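Side-chain contacts in cytokinesis protein 2 (Saccharomyces cerevisiae, PDB 4WPE), which binds phospholipids and actin filaments and mediates the cytoskeletal rearrangements that cytokinesis requires: residues Q161-E164 and N165-I168; I209-W212 and A213-C217; E243-I246 and L247-T250. All blocks are in the same frame, centred on the assembly; numbering follows the deposited sequence.

Interaction 1. Residues Q161-E164 and N165-I168; sequences QLNE and NNMI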
loop_
_atom_site.group_PDB
_atom_site.type_symbol
_atom_site.label_atom_id
_atom_site.label_comp_id
_atom_site.label_asym_id
_atom_site.label_seq_id
_atom_site.Cartn_x
_atom_site.Cartn_y
_atom_site.Cartn_z
ATOM N N GLN A 161 -93.429 -2.444 9.731
ATOM C CA GLN A 161 -94.494 -3.394 10.020
ATOM C C GLN A 161 -95.136 -3.099 11.370
ATOM O O GLN A 161 -96.307 -3.405 11.585
ATOM C CB GLN A 161 -93.975 -4.832 9.968
ATOM C CG GLN A 161 -93.013 -5.198 11.066
ATOM C CD GLN A 161 -92.549 -6.629 10.950
ATOM O OE1 GLN A 161 -92.916 -7.332 10.010
ATOM N NE2 GLN A 161 -91.736 -7.071 11.903
ATOM N N LEU A 162 -94.374 -2.489 12.271
ATOM C CA LEU A 162 -94.927 -2.042 13.542
ATOM C C LEU A 162 -95.814 -0.826 13.304
ATOM O O LEU A 162 -96.701 -0.506 14.101
ATOM C CB LEU A 162 -93.809 -1.712 14.532
ATOM C CG LEU A 162 -94.240 -1.364 15.959
ATOM C CD1 LEU A 162 -95.166 -2.437 16.525
ATOM C CD2 LEU A 162 -93.025 -1.158 16.858
ATOM N N ASN A 163 -95.566 -0.162 12.183
ATOM C CA ASN A 163 -96.254 1.070 11.832
ATOM C C ASN A 163 -97.540 0.819 11.047
ATOM O O ASN A 163 -98.347 1.727 10.844
ATOM C CB ASN A 163 -95.312 1.962 11.025
ATOM C CG ASN A 163 -95.872 3.343 10.793
ATOM O OD1 ASN A 163 -96.509 3.598 9.775
ATOM N ND2 ASN A 163 -95.633 4.245 11.736
ATOM N N GLU A 164 -97.725 -0.427 10.625
ATOM C CA GLU A 164 -98.786 -0.785 9.691
ATOM C C GLU A 164 -100.180 -0.467 10.225
ATOM O O GLU A 164 -101.090 -0.159 9.454
ATOM C CB GLU A 164 -98.683 -2.273 9.340
ATOM C CG GLU A 164 -99.599 -2.725 8.217
ATOM C CD GLU A 164 -99.248 -4.110 7.703
ATOM O OE1 GLU A 164 -98.500 -4.831 8.396
ATOM O OE2 GLU A 164 -99.718 -4.475 6.606
ATOM N N ASN A 165 -100.339 -0.516 11.543
ATOM C CA ASN A 165 -101.648 -0.328 12.160
ATOM C C ASN A 165 -102.047 1.131 12.360
ATOM O O ASN A 165 -103.207 1.426 12.655
ATOM C CB ASN A 165 -101.696 -1.052 13.504
ATOM C CG ASN A 165 -101.969 -2.532 13.353
ATOM O OD1 ASN A 165 -102.798 -2.940 12.540
ATOM N ND2 ASN A 165 -101.267 -3.347 14.131
ATOM N N ASN A 166 -101.092 2.041 12.201
ATOM C CA ASN A 166 -101.359 3.461 12.412
ATOM C C ASN A 166 -101.707 4.184 11.115
ATOM O O ASN A 166 -101.720 5.414 11.065
ATOM C CB ASN A 166 -100.155 4.138 13.069
ATOM C CG ASN A 166 -99.623 3.361 14.255
ATOM O OD1 ASN A 166 -100.384 2.755 15.012
ATOM N ND2 ASN A 166 -98.303 3.372 14.422
HETATM N N MSE A 167 -101.987 3.419 10.065
HETATM C CA MSE A 167 -102.268 4.004 8.760
HETATM C C MSE A 167 -103.765 4.204 8.561
HETATM O O MSE A 167 -104.551 3.268 8.717
HETATM C CB MSE A 167 -101.695 3.125 7.646
HETATM C CG MSE A 167 -100.183 2.933 7.709
HETATM SE SE MSE A 167 -99.161 4.557 7.329
HETATM C CE MSE A 167 -98.985 5.253 9.133
ATOM N N ILE A 168 -104.149 5.427 8.204
ATOM C CA ILE A 168 -105.556 5.796 8.122
ATOM C C ILE A 168 -106.106 5.732 6.696
ATOM O O ILE A 168 -106.988 4.924 6.400
ATOM C CB ILE A 168 -105.789 7.211 8.689
ATOM C CG1 ILE A 168 -105.396 7.267 10.168
ATOM C CG2 ILE A 168 -107.241 7.618 8.530
ATOM C CD1 ILE A 168 -105.922 6.104 10.990
#
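Asn163 and Asn166 join across a type I beta-turn with Glu164 and Asn165 at its corners, in the connection between helices 76-162 and 170-259 of the F-BAR domain. The turn closes through one backbone bond, from Asn166 N to Asn163 O at 3.1 Å, nearly straight at 158°; the donor stands above the carbonyl plane. Glu164 takes part through its backbone and the root of its side chain, which runs extended from the corner. Asn165 lies beside it, its CB 3.7 Å from Glu164 C. Beyond Asn166 the chain stretches out, and the selenomethionine Met167 folds back over the turn. With CG anti to its carbonyl carbon (chi1 -60°), Met167 sets CG 3.7 Å from Glu164 O; further bends at CB-CG and CG-SE bring the terminal methyl round to Asn163. There the two side chains cross at about a right angle. Helix 170-259 completes the contact on the same chain: Met167 also packs on Val173 and Asn176, and Asn163 on Asn176. The turn itself is largely a surface feature at an end of the elongated fold, a selenomethionine methyl laid against an asparagine side chain: Met167 CE ends 4.0 Å from Asn163 CG.

Interaction 2. Residues I209-W212 and A213-C217; sequences IHEW and AQLSC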
loop_
_atom_site.group_PDB
_atom_site.type_symbol
_atom_site.label_atom_id
_atom_site.label_comp_id
_atom_site.label_asym_id
_atom_site.label_seq_id
_atom_site.Cartn_x
_atom_site.Cartn_y
_atom_site.Cartn_z
ATOM N N ILE A 209 -52.837 -17.494 2.512
ATOM C CA ILE A 209 -52.103 -18.553 3.191
ATOM C C ILE A 209 -51.344 -19.397 2.174
ATOM O O ILE A 209 -50.170 -19.714 2.364
ATOM C CB ILE A 209 -53.050 -19.441 4.019
ATOM C CG1 ILE A 209 -53.535 -18.672 5.252
ATOM C CG2 ILE A 209 -52.360 -20.725 4.438
ATOM C CD1 ILE A 209 -54.496 -19.444 6.123
ATOM N N HIS A 210 -52.022 -19.739 1.084
ATOM C CA HIS A 210 -51.410 -20.477 -0.011
ATOM C C HIS A 210 -50.236 -19.697 -0.603
ATOM O O HIS A 210 -49.163 -20.256 -0.836
ATOM C CB HIS A 210 -52.455 -20.783 -1.088
ATOM C CG HIS A 210 -51.885 -21.364 -2.345
ATOM N ND1 HIS A 210 -51.686 -22.716 -2.518
ATOM C CD2 HIS A 210 -51.483 -20.774 -3.497
ATOM C CE1 HIS A 210 -51.178 -22.935 -3.718
ATOM N NE2 HIS A 210 -51.045 -21.774 -4.331
ATOM N N GLU A 211 -50.437 -18.402 -0.825
ATOM C CA GLU A 211 -49.407 -17.564 -1.434
ATOM C C GLU A 211 -48.256 -17.264 -0.484
ATOM O O GLU A 211 -47.092 -17.396 -0.860
ATOM C CB GLU A 211 -50.011 -16.251 -1.936
ATOM C CG GLU A 211 -50.836 -16.379 -3.210
ATOM C CD GLU A 211 -50.001 -16.738 -4.430
ATOM O OE1 GLU A 211 -49.727 -15.835 -5.251
ATOM O OE2 GLU A 211 -49.629 -17.923 -4.579
ATOM N N TRP A 212 -48.574 -16.859 0.743
ATOM C CA TRP A 212 -47.538 -16.476 1.704
ATOM C C TRP A 212 -46.616 -17.642 2.051
ATOM O O TRP A 212 -45.460 -17.441 2.420
ATOM C CB TRP A 212 -48.159 -15.914 2.985
ATOM C CG TRP A 212 -47.130 -15.540 4.007
ATOM C CD1 TRP A 212 -46.933 -16.120 5.225
ATOM C CD2 TRP A 212 -46.132 -14.521 3.882
ATOM N NE1 TRP A 212 -45.884 -15.514 5.875
ATOM C CE2 TRP A 212 -45.376 -14.528 5.071
ATOM C CE3 TRP A 212 -45.810 -13.595 2.885
ATOM C CZ2 TRP A 212 -44.319 -13.649 5.289
ATOM C CZ3 TRP A 212 -44.759 -12.722 3.102
ATOM C CH2 TRP A 212 -44.027 -12.756 4.294
ATOM N N ALA A 213 -47.131 -18.860 1.931
ATOM C CA ALA A 213 -46.324 -20.051 2.150
ATOM C C ALA A 213 -45.223 -20.133 1.101
ATOM O O ALA A 213 -44.159 -20.706 1.341
ATOM C CB ALA A 213 -47.196 -21.301 2.112
ATOM N N GLN A 214 -45.491 -19.547 -0.062
ATOM C CA GLN A 214 -44.561 -19.568 -1.180
ATOM C C GLN A 214 -43.676 -18.329 -1.215
ATOM O O GLN A 214 -42.480 -18.421 -1.487
ATOM C CB GLN A 214 -45.321 -19.686 -2.503
ATOM C CG GLN A 214 -45.960 -21.041 -2.742
ATOM C CD GLN A 214 -46.597 -21.143 -4.114
ATOM O OE1 GLN A 214 -47.092 -20.153 -4.657
ATOM N NE2 GLN A 214 -46.584 -22.342 -4.686
ATOM N N LEU A 215 -44.266 -17.172 -0.943
ATOM C CA LEU A 215 -43.545 -15.912 -1.086
ATOM C C LEU A 215 -42.562 -15.679 0.060
ATOM O O LEU A 215 -41.568 -14.971 -0.101
ATOM C CB LEU A 215 -44.529 -14.743 -1.199
ATOM C CG LEU A 215 -45.048 -14.454 -2.615
ATOM C CD1 LEU A 215 -45.760 -15.651 -3.234
ATOM C CD2 LEU A 215 -45.958 -13.238 -2.625
ATOM N N SER A 216 -42.831 -16.283 1.212
ATOM C CA SER A 216 -41.889 -16.227 2.322
ATOM C C SER A 216 -40.671 -17.075 1.997
ATOM O O SER A 216 -39.570 -16.805 2.472
ATOM C CB SER A 216 -42.537 -16.709 3.618
ATOM O OG SER A 216 -43.011 -18.033 3.472
ATOM N N CYS A 217 -40.874 -18.107 1.185
ATOM C CA CYS A 217 -39.766 -18.929 0.721
ATOM C C CYS A 217 -38.932 -18.156 -0.292
ATOM O O CYS A 217 -37.701 -18.234 -0.276
ATOM C CB CYS A 217 -40.267 -20.241 0.113
ATOM S SG CYS A 217 -40.219 -21.646 1.249
#
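Trp212 and Ser216 meet one turn apart on helix 170-259 of the F-BAR bundle, and their pairing illustrates how a single long helix can be dense along one side and loose along another. On the dense side the indole carries Ser216 CB over one face, 4.0 Å from the centroid of the six-membered ring and only 18° off its normal, a CH-pi contact. Ser216 OG sits between the backbone N and the carbonyl carbon (chi1 58°), a rotation that folds the hydroxyl back along the helix to donate to Trp212 O at 2.7 Å. Leu215 CB approaches the indole obliquely, 4.4 Å from CE3. Around this group the fold closes in: the Trp212 ring meets Trp16 edge-to-face and lies nearly parallel to Trp208, while Ile129 of helix 76-162 touches both Trp212 and Leu215.

The other side is looser. His210 and Gln214 are exposed, and the chief contact between them is Gln214 CG against His210 O at 3.8 Å. Glu211, partly exposed, bends back at chi2 toward Gln214, and also touches Lys128 and Leu132 of helix 76-162. Beneath these chains the backbone departs from regular bonding, for Gln214 N reaches back three residues rather than four. Glu211 O consequently takes two donors, Leu215 N nearly in line with the carbonyl and Gln214 N well above its plane. Trp212 O is gripped twice as well: Ser216 N comes from above the carbonyl plane at 3.1 Å, whereas Ser216 OG lies in that plane.

Interaction 3. Residues E243-I246 and L247-T250; sequences ETYI and LEQT
Thr244 and Glu248, one turn apart, run alongside each other in the same direction, the threonine methyl CG2 3.3 Å from Glu248 OE1. The same oxygen reaches the edge of the Tyr245 ring, in its plane and 3.5 Å from CD1, with carboxylate and ring only 26° from coplanar. These are van der Waals and edge contacts; the charge of Glu248 is met on the other oxygen, where OE2 forms a salt bridge with Arg92 and a hydrogen bond with His96, both of helix 76-162 in the same chain. Were Glu248 replaced by an alanine, Arg92 and His96 would probably lose their carboxylate partner, and a gap would open beside the Thr244 methyl and the tyrosine edge.

Hydrogen bonds between the two halves run from each residue to the carbonyl four back. The one from Glu248 N to Thr244 O is close to straight, 2.7 Å long with an N-H...O angle of 163°. Ile246 O receives two from Thr250: N at 3.3 Å and, from the opposite face of the carbonyl plane, OG1 at 3.0 Å. With OG1 beside its own backbone N (chi1 -52°), the hydroxyl turns back to that carbonyl.

Packing also reaches across to the second subunit. Gln249 meets Gln249 of that subunit, whose Arg92 lies against Tyr245. F-BAR domains dimerise through long antiparallel helices, and this turn of helix 170-259 lies at such a dimer interface.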
loop_
_atom_site.group_PDB
_atom_site.type_symbol
_atom_site.label_atom_id
_atom_site.label_comp_id
_atom_site.label_asym_id
_atom_site.label_seq_id
_atom_site.Cartn_x
_atom_site.Cartn_y
_atom_site.Cartn_z
ATOM N N GLU A 243 -2.759 -13.405 -1.560
ATOM C CA GLU A 243 -1.775 -13.758 -2.573
ATOM C C GLU A 243 -0.680 -12.705 -2.648
ATOM O O GLU A 243 0.489 -13.030 -2.857
ATOM C CB GLU A 243 -2.444 -13.934 -3.936
ATOM C CG GLU A 243 -3.106 -15.292 -4.121
ATOM C CD GLU A 243 -3.951 -15.364 -5.377
ATOM O OE1 GLU A 243 -4.414 -14.303 -5.845
ATOM O OE2 GLU A 243 -4.151 -16.483 -5.897
ATOM N N THR A 244 -1.059 -11.446 -2.458
ATOM C CA THR A 244 -0.089 -10.359 -2.459
ATOM C C THR A 244 0.854 -10.446 -1.264
ATOM O O THR A 244 2.073 -10.398 -1.421
ATOM C CB THR A 244 -0.777 -8.989 -2.440
ATOM O OG1 THR A 244 -1.647 -8.878 -3.572
ATOM C CG2 THR A 244 0.261 -7.875 -2.487
ATOM N N TYR A 245 0.280 -10.577 -0.074
ATOM C CA TYR A 245 1.054 -10.600 1.163
ATOM C C TYR A 245 2.021 -11.782 1.196
ATOM O O TYR A 245 3.136 -11.668 1.703
ATOM C CB TYR A 245 0.116 -10.649 2.374
ATOM C CG TYR A 245 -0.945 -9.565 2.376
ATOM C CD1 TYR A 245 -0.675 -8.298 1.874
ATOM C CD2 TYR A 245 -2.222 -9.813 2.872
ATOM C CE1 TYR A 245 -1.643 -7.304 1.870
ATOM C CE2 TYR A 245 -3.197 -8.827 2.873
ATOM C CZ TYR A 245 -2.900 -7.575 2.371
ATOM O OH TYR A 245 -3.861 -6.591 2.366
ATOM N N ILE A 246 1.591 -12.914 0.649
ATOM C CA ILE A 246 2.437 -14.100 0.598
ATOM C C ILE A 246 3.563 -13.888 -0.412
ATOM O O ILE A 246 4.696 -14.322 -0.197
ATOM C CB ILE A 246 1.616 -15.360 0.249
ATOM C CG1 ILE A 246 1.031 -15.967 1.525
ATOM C CG2 ILE A 246 2.472 -16.402 -0.438
ATOM C CD1 ILE A 246 -0.133 -16.892 1.285
ATOM N N LEU A 247 3.254 -13.192 -1.502
ATOM C CA LEU A 247 4.265 -12.845 -2.495
ATOM C C LEU A 247 5.279 -11.858 -1.927
ATOM O O LEU A 247 6.488 -12.039 -2.084
ATOM C CB LEU A 247 3.614 -12.259 -3.751
ATOM C CG LEU A 247 4.548 -11.574 -4.754
ATOM C CD1 LEU A 247 4.185 -11.976 -6.173
ATOM C CD2 LEU A 247 4.496 -10.056 -4.607
ATOM N N GLU A 248 4.778 -10.813 -1.273
ATOM C CA GLU A 248 5.636 -9.770 -0.718
ATOM C C GLU A 248 6.601 -10.335 0.316
ATOM O O GLU A 248 7.717 -9.841 0.472
ATOM C CB GLU A 248 4.792 -8.651 -0.101
ATOM C CG GLU A 248 3.973 -7.872 -1.122
ATOM C CD GLU A 248 3.160 -6.749 -0.503
ATOM O OE1 GLU A 248 2.121 -7.035 0.134
ATOM O OE2 GLU A 248 3.558 -5.576 -0.663
ATOM N N GLN A 249 6.169 -11.380 1.014
ATOM C CA GLN A 249 7.032 -12.040 1.982
ATOM C C GLN A 249 8.176 -12.769 1.276
ATOM O O GLN A 249 9.325 -12.703 1.707
ATOM C CB GLN A 249 6.224 -13.011 2.849
ATOM C CG GLN A 249 7.074 -13.915 3.729
ATOM C CD GLN A 249 6.243 -14.754 4.679
ATOM O OE1 GLN A 249 5.072 -15.030 4.420
ATOM N NE2 GLN A 249 6.845 -15.158 5.793
ATOM N N THR A 250 7.852 -13.448 0.181
ATOM C CA THR A 250 8.838 -14.209 -0.580
ATOM C C THR A 250 9.907 -13.299 -1.175
ATOM O O THR A 250 11.075 -13.676 -1.278
ATOM C CB THR A 250 8.165 -15.011 -1.712
ATOM O OG1 THR A 250 7.091 -15.791 -1.173
ATOM C CG2 THR A 250 9.161 -15.940 -2.386
#

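Interaction 1 is a surface contact at the outer end of the elongated F-BAR domain, where helix 76-162 turns over into helix 170-259, and its centre is about 73 Å from that of the chain. Interactions 2 and 3 both belong to helix 170-259 and are partly buried, with centres about 50 Å apart on opposite sides of the chain's centre. Their chemistry follows their place. The turn relies on backbone and one bent selenomethionine; 209-217 is aromatic, among the tryptophans near the N-terminal helices; 243-250 gathers polar and charged groups beside the second subunit. In both helical contacts a hydroxyl bonds back to the carbonyl four residues earlier.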